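Local atomic coordinates of SspB protein (Streptomyces clavuligerus, PDB entry 6JUF), a protein that probably serves as a metal-dependent DNA-cleaving component of the phosphorothioation-sensing Ssp system, which defends the bacterium against phages. Residues B[69-74]-B[342-347]; B[36-41]-B[82-87]; B[10-15]-B[158-163]. One frame throughout, in Å; residues are numbered along the deposited sequence. Where two conformers were deposited one is given.

Contact 1 of 3, residues B[69-74]-B[342-347]; sequences LTREHY and EAEKRE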
ATOM      1  N   LEU B  69      -7.628  -0.887 -16.990  1.00  8.34           N
ATOM      2  CA  LEU B  69      -8.593  -1.639 -16.200  1.00  8.59           C
ATOM      3  C   LEU B  69     -10.004  -1.364 -16.669  1.00  7.83           C
ATOM      4  O   LEU B  69     -10.924  -2.140 -16.384  1.00  8.90           O
ATOM      5  CB  LEU B  69      -8.450  -1.300 -14.696  1.00  8.84           C
ATOM      6  CG  LEU B  69      -7.060  -1.653 -14.116  1.00  7.61           C
ATOM      7  CD1 LEU B  69      -6.934  -1.028 -12.737  1.00  7.21           C
ATOM      8  CD2 LEU B  69      -6.813  -3.150 -13.945  1.00  9.27           C
ATOM      9  N   THR B  70     -10.194  -0.247 -17.382  1.00  8.99           N
ATOM     10  CA  THR B  70     -11.450   0.005 -18.085  1.00  7.49           C
ATOM     11  C   THR B  70     -11.144   0.529 -19.456  1.00  9.60           C
ATOM     12  O   THR B  70     -10.004   0.960 -19.718  1.00 11.43           O
ATOM     13  CB  THR B  70     -12.279   1.108 -17.421  1.00  8.13           C
ATOM     14  OG1 THR B  70     -11.470   2.317 -17.307  1.00 10.61           O
ATOM     15  CG2 THR B  70     -12.780   0.678 -16.024  1.00 10.33           C
ATOM     16  N   ARG B  71     -12.168   0.395 -20.332  1.00 10.27           N
ATOM     17  CA  ARG B  71     -12.203   1.116 -21.601  1.00 12.22           C
ATOM     18  C   ARG B  71     -13.454   1.986 -21.540  1.00 10.94           C
ATOM     19  O   ARG B  71     -14.396   1.656 -20.800  1.00 10.28           O
ATOM     20  CB  ARG B  71     -12.290   0.158 -22.810  1.00 15.15           C
ATOM     21  CG  ARG B  71     -10.978  -0.456 -23.336  1.00 16.69           C
ATOM     22  CD  ARG B  71     -10.602   0.476 -24.534  1.00 21.71           C
ATOM     23  NE  ARG B  71      -9.816  -0.303 -25.359  1.00 21.25           N
ATOM     24  CZ  ARG B  71      -9.014   0.083 -26.304  1.00 17.23           C
ATOM     25  NH1 ARG B  71      -8.922   1.372 -26.621  1.00 16.33           N
ATOM     26  NH2 ARG B  71      -8.330  -0.876 -26.915  1.00 23.75           N
ATOM     27  N   GLU B  72     -13.509   3.053 -22.318  1.00 10.75           N
ATOM     28  CA  GLU B  72     -14.672   3.888 -22.352  1.00 10.75           C
ATOM     29  C   GLU B  72     -15.223   3.951 -23.802  1.00 12.60           C
ATOM     30  O   GLU B  72     -14.479   3.887 -24.800  1.00 13.85           O
ATOM     31  CB  GLU B  72     -14.361   5.315 -21.812  1.00 11.84           C
ATOM     32  CG  GLU B  72     -13.927   5.320 -20.352  1.00 12.35           C
ATOM     33  CD  GLU B  72     -13.812   6.712 -19.807  1.00 13.88           C
ATOM     34  OE1 GLU B  72     -14.150   7.704 -20.493  1.00 15.95           O
ATOM     35  OE2 GLU B  72     -13.320   6.820 -18.672  1.00 14.63           O
ATOM     36  N   HIS B  73     -16.556   4.082 -23.862  1.00 13.74           N
ATOM     37  CA  HIS B  73     -17.251   4.161 -25.177  1.00 15.33           C
ATOM     38  C   HIS B  73     -18.600   4.759 -25.029  1.00 18.09           C
ATOM     39  O   HIS B  73     -19.153   4.675 -23.956  1.00 15.40           O
ATOM     40  CB  HIS B  73     -17.354   2.778 -25.818  1.00 15.09           C
ATOM     41  CG  HIS B  73     -17.555   2.838 -27.322  1.00 18.74           C
ATOM     42  ND1 HIS B  73     -18.702   2.452 -27.886  1.00 26.94           N
ATOM     43  CD2 HIS B  73     -16.788   3.398 -28.341  1.00 23.85           C
ATOM     44  CE1 HIS B  73     -18.636   2.637 -29.225  1.00 20.92           C
ATOM     45  NE2 HIS B  73     -17.481   3.236 -29.496  1.00 28.28           N
ATOM     46  N   TYR B  74     -19.189   5.328 -26.085  1.00 19.72           N
ATOM     47  CA  TYR B  74     -20.590   5.769 -25.960  1.00 22.01           C
ATOM     48  C   TYR B  74     -21.519   4.600 -25.600  1.00 23.40           C
ATOM     49  O   TYR B  74     -21.322   3.443 -26.044  1.00 22.78           O
ATOM     50  CB  TYR B  74     -21.075   6.450 -27.252  1.00 24.01           C
ATOM     51  CG  TYR B  74     -20.068   7.451 -27.812  1.00 32.88           C
ATOM     52  CD1 TYR B  74     -19.968   8.752 -27.286  1.00 28.96           C
ATOM     53  CD2 TYR B  74     -19.206   7.088 -28.852  1.00 36.68           C
ATOM     54  CE1 TYR B  74     -19.059   9.670 -27.806  1.00 31.45           C
ATOM     55  CE2 TYR B  74     -18.282   7.987 -29.364  1.00 46.37           C
ATOM     56  CZ  TYR B  74     -18.210   9.278 -28.843  1.00 48.41           C
ATOM     57  OH  TYR B  74     -17.288  10.182 -29.367  1.00 59.99           O
ATOM     58  N   GLU B 342     -15.573  -2.444 -29.318  1.00 20.81           N
ATOM     59  CA  GLU B 342     -16.077  -1.232 -29.974  0.50 18.89           C
ATOM     60  C   GLU B 342     -15.129  -0.052 -29.753  1.00 21.15           C
ATOM     61  O   GLU B 342     -14.783   0.676 -30.696  1.00 21.17           O
ATOM     62  CB  GLU B 342     -17.512  -0.898 -29.534  0.50 17.64           C
ATOM     63  CG  GLU B 342     -18.566  -1.678 -30.313  0.50 23.23           C
ATOM     64  CD  GLU B 342     -18.269  -1.693 -31.802  0.50 26.45           C
ATOM     65  OE1 GLU B 342     -18.245  -0.601 -32.426  0.50 32.24           O
ATOM     66  OE2 GLU B 342     -18.056  -2.804 -32.350  0.50 39.18           O
ATOM     67  N   ALA B 343     -14.709   0.103 -28.493  1.00 17.62           N
ATOM     68  CA  ALA B 343     -13.661   1.055 -28.159  1.00 16.94           C
ATOM     69  C   ALA B 343     -12.282   0.810 -28.875  1.00 15.61           C
ATOM     70  O   ALA B 343     -11.651   1.750 -29.415  1.00 18.90           O
ATOM     71  CB  ALA B 343     -13.512   1.163 -26.622  1.00 13.90           C
ATOM     72  N   GLU B 344     -11.809  -0.447 -28.862  1.00 16.46           N
ATOM     73  CA  GLU B 344     -10.607  -0.806 -29.628  1.00 18.01           C
ATOM     74  C   GLU B 344     -10.757  -0.443 -31.136  1.00 18.83           C
ATOM     75  O   GLU B 344      -9.865   0.155 -31.731  1.00 19.48           O
ATOM     76  CB  GLU B 344     -10.259  -2.267 -29.427  1.00 17.18           C
ATOM     77  CG  GLU B 344      -8.811  -2.549 -29.852  1.00 20.86           C
ATOM     78  CD  GLU B 344      -8.506  -4.014 -29.927  1.00 23.56           C
ATOM     79  OE1 GLU B 344      -9.383  -4.759 -30.404  1.00 30.28           O
ATOM     80  OE2 GLU B 344      -7.403  -4.425 -29.507  1.00 22.06           O
ATOM     81  N   LYS B 345     -11.926  -0.775 -31.710  1.00 19.25           N
ATOM     82  CA  LYS B 345     -12.184  -0.520 -33.137  1.00 22.94           C
ATOM     83  C   LYS B 345     -12.119   0.962 -33.498  1.00 19.55           C
ATOM     84  O   LYS B 345     -11.550   1.367 -34.530  1.00 25.37           O
ATOM     85  CB  LYS B 345     -13.531  -1.097 -33.571  1.00 24.29           C
ATOM     86  CG  LYS B 345     -13.505  -2.594 -33.828  1.00 31.20           C
ATOM     87  CD  LYS B 345     -14.723  -3.033 -34.646  1.00 40.29           C
ATOM     88  CE  LYS B 345     -14.712  -4.544 -34.884  1.00 46.47           C
ATOM     89  NZ  LYS B 345     -14.681  -5.310 -33.598  1.00 46.39           N
ATOM     90  N   ARG B 346     -12.737   1.753 -32.622  1.00 20.42           N
ATOM     91  CA  ARG B 346     -12.715   3.205 -32.745  1.00 23.10           C
ATOM     92  C   ARG B 346     -11.306   3.739 -32.788  1.00 18.20           C
ATOM     93  O   ARG B 346     -10.993   4.632 -33.594  1.00 25.65           O
ATOM     94  CB  ARG B 346     -13.449   3.860 -31.582  1.00 23.06           C
ATOM     95  CG  ARG B 346     -13.595   5.367 -31.844  1.00 29.34           C
ATOM     96  CD  ARG B 346     -14.016   6.169 -30.639  1.00 34.27           C
ATOM     97  NE  ARG B 346     -13.435   5.648 -29.412  1.00 35.30           N
ATOM     98  CZ  ARG B 346     -12.155   5.757 -29.050  1.00 40.93           C
ATOM     99  NH1 ARG B 346     -11.235   6.386 -29.827  1.00 36.11           N
ATOM    100  NH2 ARG B 346     -11.793   5.205 -27.889  1.00 51.19           N
ATOM    101  N   GLU B 347     -10.471   3.235 -31.874  1.00 22.26           N
ATOM    102  CA  GLU B 347      -9.092   3.687 -31.848  1.00 22.22           C
ATOM    103  C   GLU B 347      -8.324   3.193 -33.091  1.00 23.74           C
ATOM    104  O   GLU B 347      -7.542   3.942 -33.688  1.00 27.48           O
ATOM    105  CB  GLU B 347      -8.409   3.256 -30.551  1.00 19.95           C
ATOM    106  CG  GLU B 347      -7.191   4.095 -30.255  1.00 23.62           C
ATOM    107  CD  GLU B 347      -6.559   3.804 -28.896  1.00 17.86           C
ATOM    108  OE1 GLU B 347      -5.348   3.598 -28.881  1.00 17.50           O
ATOM    109  OE2 GLU B 347      -7.263   3.831 -27.823  1.00 20.93           O
TER

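Contact 2 of 3, residues B[36-41]-B[82-87]; sequences SNPEAF and AMLSYP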
ATOM      1  N   SER B  36     -20.943  -3.792 -12.904  1.00 13.22           N
ATOM      2  CA  SER B  36     -22.400  -3.765 -13.160  1.00 13.08           C
ATOM      3  C   SER B  36     -22.973  -2.448 -13.623  1.00 11.95           C
ATOM      4  O   SER B  36     -24.061  -2.429 -14.129  1.00 13.43           O
ATOM      5  CB  SER B  36     -23.234  -4.260 -12.015  1.00 15.94           C
ATOM      6  OG  SER B  36     -22.978  -3.479 -10.907  1.00 19.62           O
ATOM      7  N   ASN B  37     -22.227  -1.345 -13.455  1.00 12.60           N
ATOM      8  CA  ASN B  37     -22.762  -0.010 -13.763  1.00 10.96           C
ATOM      9  C   ASN B  37     -21.848   0.797 -14.690  1.00  9.26           C
ATOM     10  O   ASN B  37     -20.827   1.367 -14.196  1.00 10.40           O
ATOM     11  CB  ASN B  37     -22.916   0.766 -12.470  1.00 13.11           C
ATOM     12  CG  ASN B  37     -23.667   2.099 -12.658  1.00 12.85           C
ATOM     13  OD1 ASN B  37     -23.806   2.849 -11.696  1.00 16.18           O
ATOM     14  ND2 ASN B  37     -24.164   2.385 -13.843  1.00 11.19           N
ATOM     15  N   PRO B  38     -22.145   0.849 -16.000  1.00 13.36           N
ATOM     16  CA  PRO B  38     -21.310   1.609 -16.962  1.00 13.77           C
ATOM     17  C   PRO B  38     -21.330   3.111 -16.675  1.00 12.27           C
ATOM     18  O   PRO B  38     -20.448   3.866 -17.106  1.00 12.32           O
ATOM     19  CB  PRO B  38     -21.933   1.305 -18.325  1.00 17.14           C
ATOM     20  CG  PRO B  38     -23.114   0.454 -18.099  1.00 17.62           C
ATOM     21  CD  PRO B  38     -23.284   0.142 -16.650  1.00 12.18           C
ATOM     22  N   GLU B  39     -22.340   3.522 -15.897  1.00 11.06           N
ATOM     23  CA  GLU B  39     -22.497   4.935 -15.509  1.00 13.06           C
ATOM     24  C   GLU B  39     -21.920   5.185 -14.129  1.00 12.96           C
ATOM     25  O   GLU B  39     -22.217   6.199 -13.499  1.00 12.28           O
ATOM     26  CB  GLU B  39     -23.983   5.403 -15.647  1.00 12.63           C
ATOM     27  CG  GLU B  39     -24.492   5.173 -17.079  1.00 23.52           C
ATOM     28  CD  GLU B  39     -25.952   5.508 -17.302  1.00 27.39           C
ATOM     29  OE1 GLU B  39     -26.771   4.594 -17.575  1.00 29.69           O
ATOM     30  OE2 GLU B  39     -26.275   6.724 -17.273  1.00 26.77           O
ATOM     31  N   ALA B  40     -21.047   4.292 -13.645  1.00 11.34           N
ATOM     32  CA  ALA B  40     -20.536   4.441 -12.284  1.00 10.77           C
ATOM     33  C   ALA B  40     -19.843   5.789 -11.967  1.00 12.25           C
ATOM     34  O   ALA B  40     -19.955   6.288 -10.832  1.00 11.79           O
ATOM     35  CB  ALA B  40     -19.577   3.291 -11.955  1.00 11.97           C
ATOM     36  N   PHE B  41     -19.177   6.376 -12.947  1.00 10.05           N
ATOM     37  CA  PHE B  41     -18.487   7.664 -12.741  1.00 10.84           C
ATOM     38  C   PHE B  41     -19.316   8.861 -13.177  1.00 11.19           C
ATOM     39  O   PHE B  41     -18.888  10.009 -12.972  1.00 13.92           O
ATOM     40  CB  PHE B  41     -17.141   7.693 -13.487  1.00 11.83           C
ATOM     41  CG  PHE B  41     -16.270   6.517 -13.192  1.00  9.75           C
ATOM     42  CD1 PHE B  41     -15.647   6.419 -11.941  1.00  9.45           C
ATOM     43  CD2 PHE B  41     -16.003   5.553 -14.162  1.00 11.91           C
ATOM     44  CE1 PHE B  41     -14.854   5.313 -11.640  1.00 14.55           C
ATOM     45  CE2 PHE B  41     -15.223   4.440 -13.867  1.00 13.89           C
ATOM     46  CZ  PHE B  41     -14.635   4.340 -12.613  1.00 13.64           C
ATOM     47  N   ALA B  82     -22.181  10.991 -23.710  1.00 30.43           N
ATOM     48  CA  ALA B  82     -21.557  10.394 -22.495  1.00 25.05           C
ATOM     49  C   ALA B  82     -20.685   9.190 -22.777  1.00 23.66           C
ATOM     50  O   ALA B  82     -21.096   8.248 -23.484  1.00 21.66           O
ATOM     51  CB  ALA B  82     -22.590  10.071 -21.407  1.00 24.32           C
ATOM     52  N   MET B  83     -19.450   9.262 -22.273  1.00 20.68           N
ATOM     53  CA  MET B  83     -18.501   8.135 -22.414  1.00 17.62           C
ATOM     54  C   MET B  83     -18.673   7.268 -21.187  1.00 16.52           C
ATOM     55  O   MET B  83     -18.382   7.678 -20.061  1.00 15.43           O
ATOM     56  CB  MET B  83     -17.050   8.615 -22.581  1.00 16.37           C
ATOM     57  CG  MET B  83     -16.807   9.255 -23.961  1.00 22.64           C
ATOM     58  SD  MET B  83     -16.663   7.991 -25.198  1.00 22.21           S
ATOM     59  CE  MET B  83     -14.993   7.392 -24.968  1.00 18.68           C
ATOM     60  N   LEU B  84     -19.204   6.091 -21.399  1.00 16.06           N
ATOM     61  CA  LEU B  84     -19.427   5.150 -20.320  1.00 12.55           C
ATOM     62  C   LEU B  84     -18.147   4.278 -20.114  1.00 11.70           C
ATOM     63  O   LEU B  84     -17.349   4.116 -21.029  1.00 13.31           O
ATOM     64  CB  LEU B  84     -20.620   4.222 -20.632  1.00 14.31           C
ATOM     65  CG  LEU B  84     -21.989   4.876 -20.959  1.00 18.99           C
ATOM     66  CD1 LEU B  84     -23.125   3.923 -20.657  1.00 16.28           C
ATOM     67  CD2 LEU B  84     -22.210   6.140 -20.193  1.00 18.18           C
ATOM     68  N   SER B  85     -18.089   3.601 -18.949  1.00 11.50           N
ATOM     69  CA  SER B  85     -16.878   2.761 -18.588  1.00 10.36           C
ATOM     70  C   SER B  85     -17.186   1.283 -18.483  1.00 11.85           C
ATOM     71  O   SER B  85     -18.314   0.952 -18.105  1.00 12.97           O
ATOM     72  CB  SER B  85     -16.267   3.236 -17.260  1.00 11.76           C
ATOM     73  OG  SER B  85     -15.748   4.542 -17.442  1.00 12.47           O
ATOM     74  N   TYR B  86     -16.267   0.433 -18.915  1.00 11.40           N
ATOM     75  CA  TYR B  86     -16.486  -1.024 -18.984  1.00  9.72           C
ATOM     76  C   TYR B  86     -15.177  -1.633 -18.487  1.00 10.53           C
ATOM     77  O   TYR B  86     -14.130  -1.232 -18.948  1.00 11.49           O
ATOM     78  CB  TYR B  86     -16.850  -1.458 -20.393  1.00 11.85           C
ATOM     79  CG  TYR B  86     -18.056  -0.711 -20.915  1.00 12.46           C
ATOM     80  CD1 TYR B  86     -19.333  -1.235 -20.685  1.00 11.17           C
ATOM     81  CD2 TYR B  86     -17.922   0.480 -21.654  1.00 13.04           C
ATOM     82  CE1 TYR B  86     -20.467  -0.540 -21.144  1.00 12.78           C
ATOM     83  CE2 TYR B  86     -19.026   1.182 -22.089  1.00 14.65           C
ATOM     84  CZ  TYR B  86     -20.284   0.640 -21.865  1.00 14.66           C
ATOM     85  OH  TYR B  86     -21.394   1.275 -22.318  1.00 17.55           O
ATOM     86  N   PRO B  87     -15.276  -2.613 -17.573  1.00  8.75           N
ATOM     87  CA  PRO B  87     -14.097  -3.314 -17.091  1.00  8.88           C
ATOM     88  C   PRO B  87     -13.430  -4.207 -18.176  1.00  9.37           C
ATOM     89  O   PRO B  87     -14.125  -4.894 -18.927  1.00  9.87           O
ATOM     90  CB  PRO B  87     -14.650  -4.202 -15.932  1.00  8.44           C
ATOM     91  CG  PRO B  87     -16.054  -4.551 -16.379  1.00  8.43           C
ATOM     92  CD  PRO B  87     -16.534  -3.287 -17.119  1.00  9.68           C
TER

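Contact 3 of 3, residues B[10-15]-B[158-163]; sequences AHSSFA and LSFPEG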
ATOM      1  N   ALA B  10       1.011   7.703 -27.272  1.00 13.10           N
ATOM      2  CA  ALA B  10       0.075   8.170 -26.242  1.00 11.59           C
ATOM      3  C   ALA B  10      -1.039   9.099 -26.713  1.00 11.53           C
ATOM      4  O   ALA B  10      -0.867   9.877 -27.628  1.00 14.66           O
ATOM      5  CB  ALA B  10       0.882   8.842 -25.127  1.00 11.28           C
ATOM      6  N   HIS B  11      -2.179   9.025 -26.009  1.00 11.26           N
ATOM      7  CA  HIS B  11      -3.234  10.009 -26.194  1.00 13.14           C
ATOM      8  C   HIS B  11      -2.844  11.314 -25.535  1.00 12.15           C
ATOM      9  O   HIS B  11      -2.014  11.349 -24.586  1.00 11.62           O
ATOM     10  CB  HIS B  11      -4.467   9.520 -25.443  1.00 14.02           C
ATOM     11  CG  HIS B  11      -5.071   8.266 -26.006  1.00 18.20           C
ATOM     12  ND1 HIS B  11      -5.535   8.173 -27.267  1.00 19.66           N
ATOM     13  CD2 HIS B  11      -5.254   7.029 -25.427  1.00 15.62           C
ATOM     14  CE1 HIS B  11      -6.034   6.932 -27.462  1.00 20.70           C
ATOM     15  NE2 HIS B  11      -5.867   6.238 -26.335  1.00 20.76           N
ATOM     16  N   SER B  12      -3.449  12.407 -25.976  1.00 12.17           N
ATOM     17  CA  SER B  12      -3.205  13.737 -25.404  1.00 14.12           C
ATOM     18  C   SER B  12      -4.052  13.873 -24.124  1.00 14.47           C
ATOM     19  O   SER B  12      -5.183  14.333 -24.122  1.00 20.53           O
ATOM     20  CB  SER B  12      -3.562  14.834 -26.421  1.00 18.24           C
ATOM     21  OG  SER B  12      -3.262  16.064 -25.821  1.00 19.75           O
ATOM     22  N   SER B  13      -3.530  13.353 -23.033  1.00 10.62           N
ATOM     23  CA  SER B  13      -4.193  13.404 -21.763  1.00 11.01           C
ATOM     24  C   SER B  13      -3.199  13.898 -20.722  1.00 10.63           C
ATOM     25  O   SER B  13      -2.209  13.212 -20.437  1.00 10.45           O
ATOM     26  CB  SER B  13      -4.735  12.003 -21.393  1.00 11.40           C
ATOM     27  OG  SER B  13      -5.384  12.032 -20.121  1.00  9.26           O
ATOM     28  N   PHE B  14      -3.474  15.071 -20.129  1.00  9.05           N
ATOM     29  CA  PHE B  14      -2.571  15.696 -19.138  1.00  8.72           C
ATOM     30  C   PHE B  14      -3.362  16.202 -17.927  1.00 10.05           C
ATOM     31  O   PHE B  14      -4.415  16.845 -18.083  1.00  9.76           O
ATOM     32  CB  PHE B  14      -1.810  16.887 -19.788  1.00 10.05           C
ATOM     33  CG  PHE B  14      -0.958  16.457 -20.951  1.00  9.77           C
ATOM     34  CD1 PHE B  14       0.389  16.069 -20.748  1.00  8.22           C
ATOM     35  CD2 PHE B  14      -1.513  16.374 -22.235  1.00 11.78           C
ATOM     36  CE1 PHE B  14       1.130  15.600 -21.830  1.00 10.18           C
ATOM     37  CE2 PHE B  14      -0.736  15.944 -23.297  1.00 13.23           C
ATOM     38  CZ  PHE B  14       0.559  15.559 -23.093  1.00 12.59           C
ATOM     39  N   ALA B  15      -2.861  15.851 -16.741  1.00  8.97           N
ATOM     40  CA  ALA B  15      -3.314  16.390 -15.438  1.00  7.27           C
ATOM     41  C   ALA B  15      -4.763  16.032 -15.122  1.00  7.79           C
ATOM     42  O   ALA B  15      -5.358  16.669 -14.284  1.00  9.39           O
ATOM     43  CB  ALA B  15      -3.089  17.903 -15.367  1.00  9.20           C
ATOM     44  N   LEU B 158       5.987  18.973 -30.341  1.00 20.20           N
ATOM     45  CA  LEU B 158       6.300  18.229 -31.569  1.00 22.44           C
ATOM     46  C   LEU B 158       5.160  17.262 -31.877  1.00 26.55           C
ATOM     47  O   LEU B 158       4.940  16.925 -33.023  1.00 27.61           O
ATOM     48  CB  LEU B 158       7.601  17.424 -31.387  1.00 20.62           C
ATOM     49  CG  LEU B 158       8.992  17.944 -31.765  1.00 30.33           C
ATOM     50  CD1 LEU B 158       9.060  19.468 -31.816  1.00 37.28           C
ATOM     51  CD2 LEU B 158      10.034  17.347 -30.804  1.00 31.93           C
ATOM     52  N   SER B 159       4.425  16.807 -30.842  1.00 19.35           N
ATOM     53  CA  SER B 159       3.471  15.703 -31.037  1.00 19.51           C
ATOM     54  C   SER B 159       2.027  16.087 -31.076  1.00 20.90           C
ATOM     55  O   SER B 159       1.264  15.451 -31.758  1.00 26.95           O
ATOM     56  CB  SER B 159       3.640  14.596 -29.969  1.00 16.40           C
ATOM     57  OG  SER B 159       4.651  13.744 -30.420  1.00 19.56           O
ATOM     58  N   PHE B 160       1.657  17.097 -30.305  1.00 20.06           N
ATOM     59  CA  PHE B 160       0.275  17.536 -30.240  1.00 26.90           C
ATOM     60  C   PHE B 160       0.200  19.030 -30.584  1.00 30.92           C
ATOM     61  O   PHE B 160       0.459  19.852 -29.714  1.00 33.02           O
ATOM     62  CB  PHE B 160      -0.322  17.275 -28.840  1.00 22.86           C
ATOM     63  CG  PHE B 160      -0.192  15.829 -28.367  1.00 22.05           C
ATOM     64  CD1 PHE B 160      -0.873  14.808 -29.007  1.00 21.21           C
ATOM     65  CD2 PHE B 160       0.618  15.505 -27.276  1.00 22.11           C
ATOM     66  CE1 PHE B 160      -0.758  13.497 -28.572  1.00 18.55           C
ATOM     67  CE2 PHE B 160       0.774  14.192 -26.823  1.00 20.03           C
ATOM     68  CZ  PHE B 160       0.057  13.167 -27.466  1.00 14.50           C
ATOM     69  N   PRO B 161      -0.152  19.385 -31.843  1.00 42.63           N
ATOM     70  CA  PRO B 161      -0.236  20.826 -32.162  1.00 39.65           C
ATOM     71  C   PRO B 161      -1.176  21.586 -31.191  1.00 36.34           C
ATOM     72  O   PRO B 161      -0.895  22.722 -30.814  1.00 40.72           O
ATOM     73  CB  PRO B 161      -0.785  20.840 -33.603  1.00 44.98           C
ATOM     74  CG  PRO B 161      -0.428  19.506 -34.185  1.00 43.29           C
ATOM     75  CD  PRO B 161      -0.424  18.531 -33.029  1.00 42.64           C
ATOM     76  N   GLU B 162      -2.268  20.949 -30.787  1.00 39.07           N
ATOM     77  CA  GLU B 162      -3.307  21.597 -29.994  1.00 41.42           C
ATOM     78  C   GLU B 162      -2.918  21.704 -28.527  1.00 45.48           C
ATOM     79  O   GLU B 162      -3.138  22.735 -27.892  1.00 53.67           O
ATOM     80  CB  GLU B 162      -4.612  20.788 -30.117  1.00 59.82           C
ATOM     81  CG  GLU B 162      -5.568  20.887 -28.925  1.00 59.35           C
ATOM     82  CD  GLU B 162      -6.359  19.603 -28.714  1.00 70.93           C
ATOM     83  OE1 GLU B 162      -6.966  19.108 -29.690  1.00 74.22           O
ATOM     84  OE2 GLU B 162      -6.376  19.090 -27.569  1.00 92.07           O
ATOM     85  N   GLY B 163      -2.286  20.642 -28.035  1.00 46.69           N
ATOM     86  CA  GLY B 163      -2.271  20.261 -26.618  1.00 43.00           C
ATOM     87  C   GLY B 163      -2.102  21.182 -25.412  1.00 32.29           C
ATOM     88  O   GLY B 163      -2.284  22.390 -25.470  1.00 38.23           O
TER

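Contact 1 of 3, residues B[69-74]-B[342-347]
Arg71 opens the encounter of strand 70-74 with the C-terminal helix 339-350, meeting it with most of its long side chain. A bend at chi2 (-97°) carries CD against the methyl of Ala343, 3.6 Å from its CB. Beyond that point the guanidinium lies with one face over the helix backbone, where Ala343 C and Glu344 CA sit above its rim. Its NH2 rests on the aliphatic part of Glu344, 3.4 Å from CG, while the carboxylate of that residue leads away. The charged partner comes in at the edge instead: Glu347 OE2 lies in the guanidinium plane, 3.2 Å from Arg71 NH1, in a salt bridge whose hydrogen bond is weak and bent. Both groups have firmer partners elsewhere, since Arg71 NH2 donates to Gly123 O and Glu347 OE1 accepts from Lys125 N.

At Glu72 the strand sends its side chain the other way, into salt bridges with Arg61 and Arg65. Its backbone O stays on the helix side, 3.4 Å from Ala343 CB. His73 then faces the helix again, its ring lying over Glu342 and the backbone N of Ala343. Glu342 CB makes a CH-pi contact with it, 4.0 Å from the ring centroid and 21° off the normal; Tyr74 CD2 approaches the opposite face. ND1 also makes a weak hydrogen bond to Tyr74 O.

With only a methyl at Ala343 between Arg71 and His73, the axes of the two short segments pass 8.1 Å apart, at 77°. This is a helix packed crosswise on a two-stranded antiparallel hairpin, strand residues i and i+2 flanking one alanine, unlike the near-parallel packing of alpha/beta folds.

Contact 2 of 3, residues B[36-41]-B[82-87]
Pro38 and Ser85 join a loop to the flank of a strand, in a contact built on one backbone hydrogen bond and the apolar packing beside it. The loop follows helix 24-34; the strand, 83-87, is one of the two in an antiparallel sheet. Leu84 and Tyr86 spend their backbone bonds on the partner strand, on His73 and Arg71, whereas Ser85 between them turns its N-H to the loop. It donates to Pro38 O over 3.0 Å and almost straight, at 176°. The nitrogen lies in the carbonyl plane, on a lone pair, with a C=O...N angle of 136°. A weaker CA-H...O contact answers it, with Pro38 CA 3.3 Å from Ser85 O, so the proline meets both polar groups of one strand residue.

Side chains fill in around this pairing. Pro38 CB packs 3.7 Å from Leu84 CD1, and toward the other end of the strand it is just as near to Tyr86 CE1, the proline and tyrosine side chains crossing obliquely. Glu39 and Leu84 run side by side in the same direction, and the Glu39 contribution is its methylene CG, 4.0 Å from Leu84 CD2. Farther along the loop, Ser85 meets the edge of the Phe41 ring. Its OG, turned beside its own backbone N (chi1 -66°), lies near the ring plane, 3.4 Å from Phe41 CD2. The phenyl ring also packs on Ala30, Met60 and Arg61, tying the loop to helices 24-34 and 57-66.

A bond from Ala40 N to Asn37 O, 3.0 Å long, closes the loop on itself. The result exemplifies a type I beta turn, with proline as its second residue, docked on the outer edge of a beta hairpin.

Contact 3 of 3, residues B[10-15]-B[158-163]
Ala10 O is approached by two carbons at the rim of the Phe160 ring, with CZ 3.4 Å away and CE1 slightly farther. The oxygen lies in the ring plane, at the edge, where aromatic C-H groups can offer it a weak electrostatic attraction. No hydrogen bond crosses between the segments, and the contact is the packing of a phenyl ring into an inverse gamma turn centred on Ser12, which a weak bond from Ser13 N to His11 O closes.

Ser12 supplies the main surface for the ring. Its CB stands over one face, 3.8 Å from the Phe160 centroid and 16° off the normal, a CH-pi contact. With OG anti to the backbone N (chi1 -178°), the hydroxyl too comes over the ring, 4.0 Å from Phe160 CG. The opposite face is met by Ser159 CB, from the last turn of helix 145-159, so the ring lies between two serine methylenes. Phe14 adds an aromatic neighbour: Phe160 CE2 comes to the edge of its ring, near the plane, 4.0 Å from Phe14 CZ, while the Phe14 side chain also packs on Pro129 and Ile169.

The N-terminal loop is thereby joined to the end of helix 145-159. Just after Phe160 the chain curls back through a weak bond from Gly163 N to Phe160 O, leaving Gly163 CA 4.4 Å from Ser12 OG.

Contacts 1 and 2 are neighbours, their centres 11 Å apart, because strands 70-74 and 83-87 pair in one sheet: Arg71 N lies 2.9 Å from Tyr86 O, and His73 O the same distance from Leu84 N. The hairpin thus has the C-terminal helix on one flank and the loop 36-41 on the other. Contact 3 reaches contact 1 through Glu347, whose OE2 lies 3.2 Å from His11 NE2, a weak hydrogen bond, but it stays about 9 Å from contact 2 at the nearest atoms. Glu18, a magnesium ligand whose metal is absent from this chain, lies about 10 Å from Phe14 of contact 3 and about 12 Å from Phe41 of contact 2, side chain to side chain.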